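MlnE (Bacillus amyloliquefaciens subsp. plantarum, PDB 5D2E) is a polyketide synthase whose N-terminal B-type ketoreductase, the part described here, binds NADP and probably reduces beta-keto intermediates on the macrolactin assembly line. Local coordinates at residues Phe105-Tyr111 and Ser154-Met158; Phe159-Met163 and Ile369-Thr373. All coordinates share one frame; numbering follows the deposited sequence.

Overall arrangement
Both contacts use helix 141-164, in series along its length, and their centres lie about 10 Å apart. Contact 1 joins two elements within the half of the ketoreductase that lacks the bound NADP; contact 2 joins this half to a loop of the cofactor-binding half. No touching residue of contact 1 is exposed, whereas contact 2 includes two exposed ones and so lies nearer the surface. Burial in contact 1 is shared by the Tyr111 ring and the Gln157 side chain, with hydroxyl bonding and a bridging water, whereas contact 2 relies on one glutamine amide gripping loop carbonyls beside a small apolar patch. The two meet directly: Tyr111 packs on Ala161, and Phe156 reaches Ile369 and Lys372.

Contact 1 (Phe105-Tyr111 and Ser154-Met158); sequences FTKGEDY and SLFQM
Tyr111 lays one face of its ring on the backbone of helix 141-164, with the peptide link between Gln157 and Met158 over the ring centre: Met158 N sits 4.0 Å above the plane. Apolar contacts flank this face-on contact. Gln157 CB touches the ring at Tyr111 CE1, 3.5 Å away, and Met158 CB meets Tyr111 CE2, across the ring from CE1, at 3.7 Å. The tyrosine CG stands anti to its own carbonyl carbon (chi1 -67°), which sends the ring across the gap.

Polar bonds gather at the far end of the ring. Tyr111 OH and Ser154 OG are hydrogen-bonded at 2.8 Å, and Ser154 OG also bonds His130 NE2 on strand 127-133. In the plane of the ring, at its edge, the same tyrosine hydroxyl donates to Phe105 O; the modelled separation is so short that its exact length is doubtful. Through its bond to Ser154 the phenol ties helix 108-120 to the neighbouring one.

A third group of contacts is built by Gln157. Its chain bends at chi2 (-61°), swinging the amide past Tyr111 toward the start of helix 108-120, with the amide plane 24° from that of the ring. Gly108, just after the N-cap residue Lys107, lets Gln157 NE2 come within 3.4 Å of Gly108 CA. On the other branch, a water donates to Gln157 OE1 at 3.1 Å and to Thr106 O at 2.9 Å, bridging the two segments.

Phe105, Ser154 and Met158 also rest on strand 127-133, so the two helices pack beside each other on a sheet of mainly parallel strands, as in the truncated Rossmann-like structural subdomain of polyketide synthase ketoreductases.

Contact 2 (Phe159-Met163 and Ile369-Thr373); sequences FQAFM and IIKKT
Gln160 reaches across to the 369-373 loop with a single amide nitrogen that serves two carbonyls. Its CG lies anti to the backbone N (chi1 -158°) and the chain runs on extended, carrying Gln160 NE2 to 2.8 Å from Lys372 O, which lies in the amide plane. The second bond, from Gln160 NE2 to Ile369 O at 2.9 Å, has its acceptor tilted 17° out of that plane. Ile369 O also accepts from Lys372 N, so the glutamine braces a turn already closed on itself.

Beside these bonds the packing is tight and apolar. Bent at chi3, Met163 brings its CE 3.8 Å from Ile369 CG2 and presses the same methyl on Ile370 CG2 at 3.4 Å, closer than usual for carbons. The buried Ile369 also packs on Phe159 and on Phe194 of helix 186-201. These residues join the structural half of the ketoreductase to its catalytic, NADP-binding half. Within the latter, Lys372 NZ forms a salt bridge with Asp420, the neighbour of the NADP-binding Tyr421.

On the solvent side, Ile370 and Lys371 are exposed; Lys371 starts its side chain away from the helix, which covers none of it.

Contact 1 (Phe105-Tyr111 and Ser154-Met158)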
loop_
_atom_site.group_PDB
_atom_site.type_symbol
_atom_site.label_atom_id
_atom_site.label_comp_id
_atom_site.label_asym_id
_atom_site.label_seq_id
_atom_site.Cartn_x
_atom_site.Cartn_y
_atom_site.Cartn_z
ATOM N N PHE A 105 -3.093 -22.635 -5.606
ATOM C CA PHE A 105 -3.103 -21.628 -4.560
ATOM C C PHE A 105 -4.054 -20.441 -4.782
ATOM O O PHE A 105 -4.290 -19.642 -3.879
ATOM C CB PHE A 105 -1.692 -21.088 -4.364
ATOM C CG PHE A 105 -0.753 -22.080 -3.735
ATOM C CD1 PHE A 105 -1.039 -22.660 -2.503
ATOM C CD2 PHE A 105 0.428 -22.411 -4.346
ATOM C CE1 PHE A 105 -0.157 -23.556 -1.923
ATOM C CE2 PHE A 105 1.319 -23.317 -3.759
ATOM C CZ PHE A 105 1.040 -23.868 -2.570
ATOM N N THR A 106 -4.525 -20.358 -5.987
ATOM C CA THR A 106 -5.620 -19.437 -6.380
ATOM C C THR A 106 -7.052 -19.975 -6.197
ATOM O O THR A 106 -8.007 -19.184 -6.259
ATOM C CB THR A 106 -5.483 -19.008 -7.876
ATOM O OG1 THR A 106 -5.890 -20.078 -8.723
ATOM C CG2 THR A 106 -4.041 -18.690 -8.280
ATOM N N LYS A 107 -7.239 -21.296 -5.993
ATOM C CA LYS A 107 -8.599 -21.875 -5.903
ATOM C C LYS A 107 -9.077 -22.017 -4.490
ATOM O O LYS A 107 -8.589 -22.872 -3.737
ATOM C CB LYS A 107 -8.636 -23.251 -6.494
ATOM C CG LYS A 107 -8.960 -23.353 -7.946
ATOM C CD LYS A 107 -9.684 -24.681 -8.140
ATOM C CE LYS A 107 -9.762 -25.021 -9.624
ATOM N NZ LYS A 107 -9.800 -26.490 -9.835
ATOM N N GLY A 108 -10.113 -21.268 -4.132
ATOM C CA GLY A 108 -10.645 -21.350 -2.800
ATOM C C GLY A 108 -11.083 -22.712 -2.377
ATOM O O GLY A 108 -10.944 -23.093 -1.187
ATOM N N GLU A 109 -11.623 -23.454 -3.352
ATOM C CA GLU A 109 -12.096 -24.794 -3.136
ATOM C C GLU A 109 -10.950 -25.702 -2.632
ATOM O O GLU A 109 -11.167 -26.664 -1.875
ATOM C CB GLU A 109 -12.618 -25.370 -4.454
ATOM C CG GLU A 109 -13.965 -24.827 -4.948
ATOM C CD GLU A 109 -13.910 -23.471 -5.659
ATOM O OE1 GLU A 109 -12.796 -22.952 -5.969
ATOM O OE2 GLU A 109 -15.020 -22.901 -5.889
ATOM N N ASP A 110 -9.763 -25.471 -3.158
ATOM C CA ASP A 110 -8.600 -26.284 -2.724
ATOM C C ASP A 110 -8.225 -25.983 -1.267
ATOM O O ASP A 110 -7.843 -26.902 -0.541
ATOM C CB ASP A 110 -7.399 -26.094 -3.675
ATOM C CG ASP A 110 -7.585 -26.799 -5.021
ATOM O OD1 ASP A 110 -8.700 -27.313 -5.316
ATOM O OD2 ASP A 110 -6.631 -26.789 -5.819
ATOM N N TYR A 111 -8.328 -24.720 -0.824
ATOM C CA TYR A 111 -8.074 -24.419 0.594
ATOM C C TYR A 111 -9.099 -25.092 1.462
ATOM O O TYR A 111 -8.786 -25.567 2.566
ATOM C CB TYR A 111 -7.995 -22.918 0.875
ATOM C CG TYR A 111 -6.819 -22.204 0.261
ATOM C CD1 TYR A 111 -6.891 -21.728 -1.000
ATOM C CD2 TYR A 111 -5.612 -22.019 0.948
ATOM C CE1 TYR A 111 -5.843 -21.073 -1.593
ATOM C CE2 TYR A 111 -4.541 -21.334 0.362
ATOM C CZ TYR A 111 -4.659 -20.856 -0.899
ATOM O OH TYR A 111 -3.680 -20.191 -1.634
ATOM N N SER A 154 -3.787 -15.278 -2.797
ATOM C CA SER A 154 -3.556 -16.543 -2.141
ATOM C C SER A 154 -3.856 -16.359 -0.649
ATOM O O SER A 154 -4.491 -17.186 0.007
ATOM C CB SER A 154 -2.069 -16.963 -2.297
ATOM O OG SER A 154 -1.879 -18.094 -1.408
ATOM N N LEU A 155 -3.400 -15.262 -0.092
ATOM C CA LEU A 155 -3.654 -14.989 1.331
ATOM C C LEU A 155 -5.123 -14.757 1.624
ATOM O O LEU A 155 -5.598 -15.177 2.659
ATOM C CB LEU A 155 -2.812 -13.799 1.827
ATOM C CG LEU A 155 -1.308 -14.050 2.099
ATOM C CD1 LEU A 155 -0.640 -12.715 2.263
ATOM C CD2 LEU A 155 -1.005 -14.996 3.279
ATOM N N PHE A 156 -5.805 -14.061 0.733
ATOM C CA PHE A 156 -7.236 -13.871 0.901
ATOM C C PHE A 156 -7.946 -15.233 0.905
ATOM O O PHE A 156 -8.726 -15.491 1.837
ATOM C CB PHE A 156 -7.764 -13.011 -0.201
ATOM C CG PHE A 156 -9.224 -13.152 -0.418
ATOM C CD1 PHE A 156 -10.116 -12.663 0.520
ATOM C CD2 PHE A 156 -9.687 -13.756 -1.546
ATOM C CE1 PHE A 156 -11.478 -12.807 0.329
ATOM C CE2 PHE A 156 -11.030 -13.902 -1.737
ATOM C CZ PHE A 156 -11.925 -13.405 -0.812
ATOM N N GLN A 157 -7.643 -16.096 -0.082
ATOM C CA GLN A 157 -8.246 -17.426 -0.113
ATOM C C GLN A 157 -7.929 -18.202 1.191
ATOM O O GLN A 157 -8.810 -18.879 1.786
ATOM C CB GLN A 157 -7.871 -18.242 -1.332
ATOM C CG GLN A 157 -8.216 -17.666 -2.711
ATOM C CD GLN A 157 -9.699 -17.437 -2.974
ATOM O OE1 GLN A 157 -10.124 -16.816 -3.990
ATOM N NE2 GLN A 157 -10.502 -17.999 -2.109
ATOM N N MET A 158 -6.679 -18.107 1.643
ATOM C CA MET A 158 -6.238 -18.858 2.784
ATOM C C MET A 158 -6.952 -18.393 4.036
ATOM O O MET A 158 -7.501 -19.197 4.765
ATOM C CB MET A 158 -4.730 -18.724 2.949
ATOM C CG MET A 158 -4.207 -19.471 4.174
ATOM S SD MET A 158 -2.534 -18.943 4.657
ATOM C CE MET A 158 -2.976 -17.420 5.528
HETATM O O HOH W 1 -7.878 -16.308 -5.990
#

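Contact 2 (Phe159-Met163 and Ile369-Thr373)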
loop_
_atom_site.group_PDB
_atom_site.type_symbol
_atom_site.label_atom_id
_atom_site.label_comp_id
_atom_site.label_asym_id
_atom_site.label_seq_id
_atom_site.Cartn_x
_atom_site.Cartn_y
_atom_site.Cartn_z
ATOM N N PHE A 159 -7.015 -17.077 4.272
ATOM C CA PHE A 159 -7.656 -16.604 5.495
ATOM C C PHE A 159 -9.162 -16.831 5.451
ATOM O O PHE A 159 -9.745 -17.243 6.432
ATOM C CB PHE A 159 -7.405 -15.134 5.721
ATOM C CG PHE A 159 -6.045 -14.823 6.187
ATOM C CD1 PHE A 159 -5.603 -15.309 7.403
ATOM C CD2 PHE A 159 -5.225 -13.961 5.472
ATOM C CE1 PHE A 159 -4.348 -15.010 7.879
ATOM C CE2 PHE A 159 -3.966 -13.655 5.950
ATOM C CZ PHE A 159 -3.524 -14.176 7.136
ATOM N N GLN A 160 -9.791 -16.637 4.310
ATOM C CA GLN A 160 -11.188 -16.860 4.252
ATOM C C GLN A 160 -11.532 -18.338 4.522
ATOM O O GLN A 160 -12.465 -18.632 5.263
ATOM C CB GLN A 160 -11.746 -16.374 2.953
ATOM C CG GLN A 160 -13.217 -16.108 3.033
ATOM C CD GLN A 160 -13.782 -15.531 1.732
ATOM O OE1 GLN A 160 -13.888 -16.246 0.739
ATOM N NE2 GLN A 160 -14.242 -14.265 1.780
ATOM N N ALA A 161 -10.819 -19.245 3.863
ATOM C CA ALA A 161 -11.018 -20.681 4.057
ATOM C C ALA A 161 -10.728 -21.055 5.483
ATOM O O ALA A 161 -11.491 -21.864 6.067
ATOM C CB ALA A 161 -10.118 -21.484 3.119
ATOM N N PHE A 162 -9.615 -20.546 6.059
ATOM C CA PHE A 162 -9.300 -20.916 7.434
ATOM C C PHE A 162 -10.411 -20.503 8.388
ATOM O O PHE A 162 -10.710 -21.252 9.333
ATOM C CB PHE A 162 -8.025 -20.293 7.949
ATOM C CG PHE A 162 -6.760 -20.956 7.451
ATOM C CD1 PHE A 162 -6.791 -21.944 6.476
ATOM C CD2 PHE A 162 -5.525 -20.507 7.933
ATOM C CE1 PHE A 162 -5.615 -22.545 6.064
ATOM C CE2 PHE A 162 -4.362 -21.083 7.493
ATOM C CZ PHE A 162 -4.430 -22.106 6.558
ATOM N N MET A 163 -10.987 -19.316 8.169
ATOM C CA MET A 163 -12.018 -18.867 9.117
ATOM C C MET A 163 -13.287 -19.644 8.880
ATOM O O MET A 163 -13.957 -20.041 9.856
ATOM C CB MET A 163 -12.204 -17.358 9.064
ATOM C CG MET A 163 -10.969 -16.676 9.664
ATOM S SD MET A 163 -11.121 -14.866 9.786
ATOM C CE MET A 163 -11.092 -14.555 8.045
ATOM N N ILE A 369 -12.802 -9.436 5.676
ATOM C CA ILE A 369 -12.278 -10.517 4.842
ATOM C C ILE A 369 -13.267 -11.679 4.719
ATOM O O ILE A 369 -13.410 -12.237 3.650
ATOM C CB ILE A 369 -10.930 -11.017 5.439
ATOM C CG1 ILE A 369 -9.806 -10.134 4.980
ATOM C CG2 ILE A 369 -10.574 -12.443 4.983
ATOM C CD1 ILE A 369 -9.546 -10.317 3.486
ATOM N N ILE A 370 -13.945 -12.023 5.814
ATOM C CA ILE A 370 -14.922 -13.149 5.807
ATOM C C ILE A 370 -16.059 -12.910 4.821
ATOM O O ILE A 370 -16.624 -13.868 4.371
ATOM C CB ILE A 370 -15.530 -13.491 7.216
ATOM C CG1 ILE A 370 -16.098 -12.257 7.943
ATOM C CG2 ILE A 370 -14.487 -14.110 8.103
ATOM C CD1 ILE A 370 -16.708 -12.507 9.327
ATOM N N LYS A 371 -16.374 -11.648 4.497
ATOM C CA LYS A 371 -17.454 -11.281 3.579
ATOM C C LYS A 371 -16.987 -10.741 2.243
ATOM O O LYS A 371 -17.799 -10.511 1.349
ATOM C CB LYS A 371 -18.324 -10.226 4.237
ATOM C CG LYS A 371 -18.827 -10.652 5.616
ATOM C CD LYS A 371 -20.296 -11.024 5.661
ATOM C CE LYS A 371 -21.150 -9.760 5.800
ATOM N NZ LYS A 371 -22.478 -10.014 6.427
ATOM N N LYS A 372 -15.689 -10.508 2.082
ATOM C CA LYS A 372 -15.192 -10.056 0.801
ATOM C C LYS A 372 -15.314 -11.122 -0.227
ATOM O O LYS A 372 -15.266 -12.273 0.051
ATOM C CB LYS A 372 -13.683 -9.703 0.864
ATOM C CG LYS A 372 -13.371 -8.306 1.315
ATOM C CD LYS A 372 -13.496 -7.293 0.216
ATOM C CE LYS A 372 -13.387 -5.878 0.771
ATOM N NZ LYS A 372 -13.551 -4.973 -0.372
ATOM N N THR A 373 -15.415 -10.689 -1.460
ATOM C CA THR A 373 -15.242 -11.564 -2.614
ATOM C C THR A 373 -14.067 -11.121 -3.400
ATOM O O THR A 373 -13.625 -9.970 -3.327
ATOM C CB THR A 373 -16.431 -11.489 -3.564
ATOM O OG1 THR A 373 -16.487 -10.192 -4.168
ATOM C CG2 THR A 373 -17.730 -11.809 -2.880
#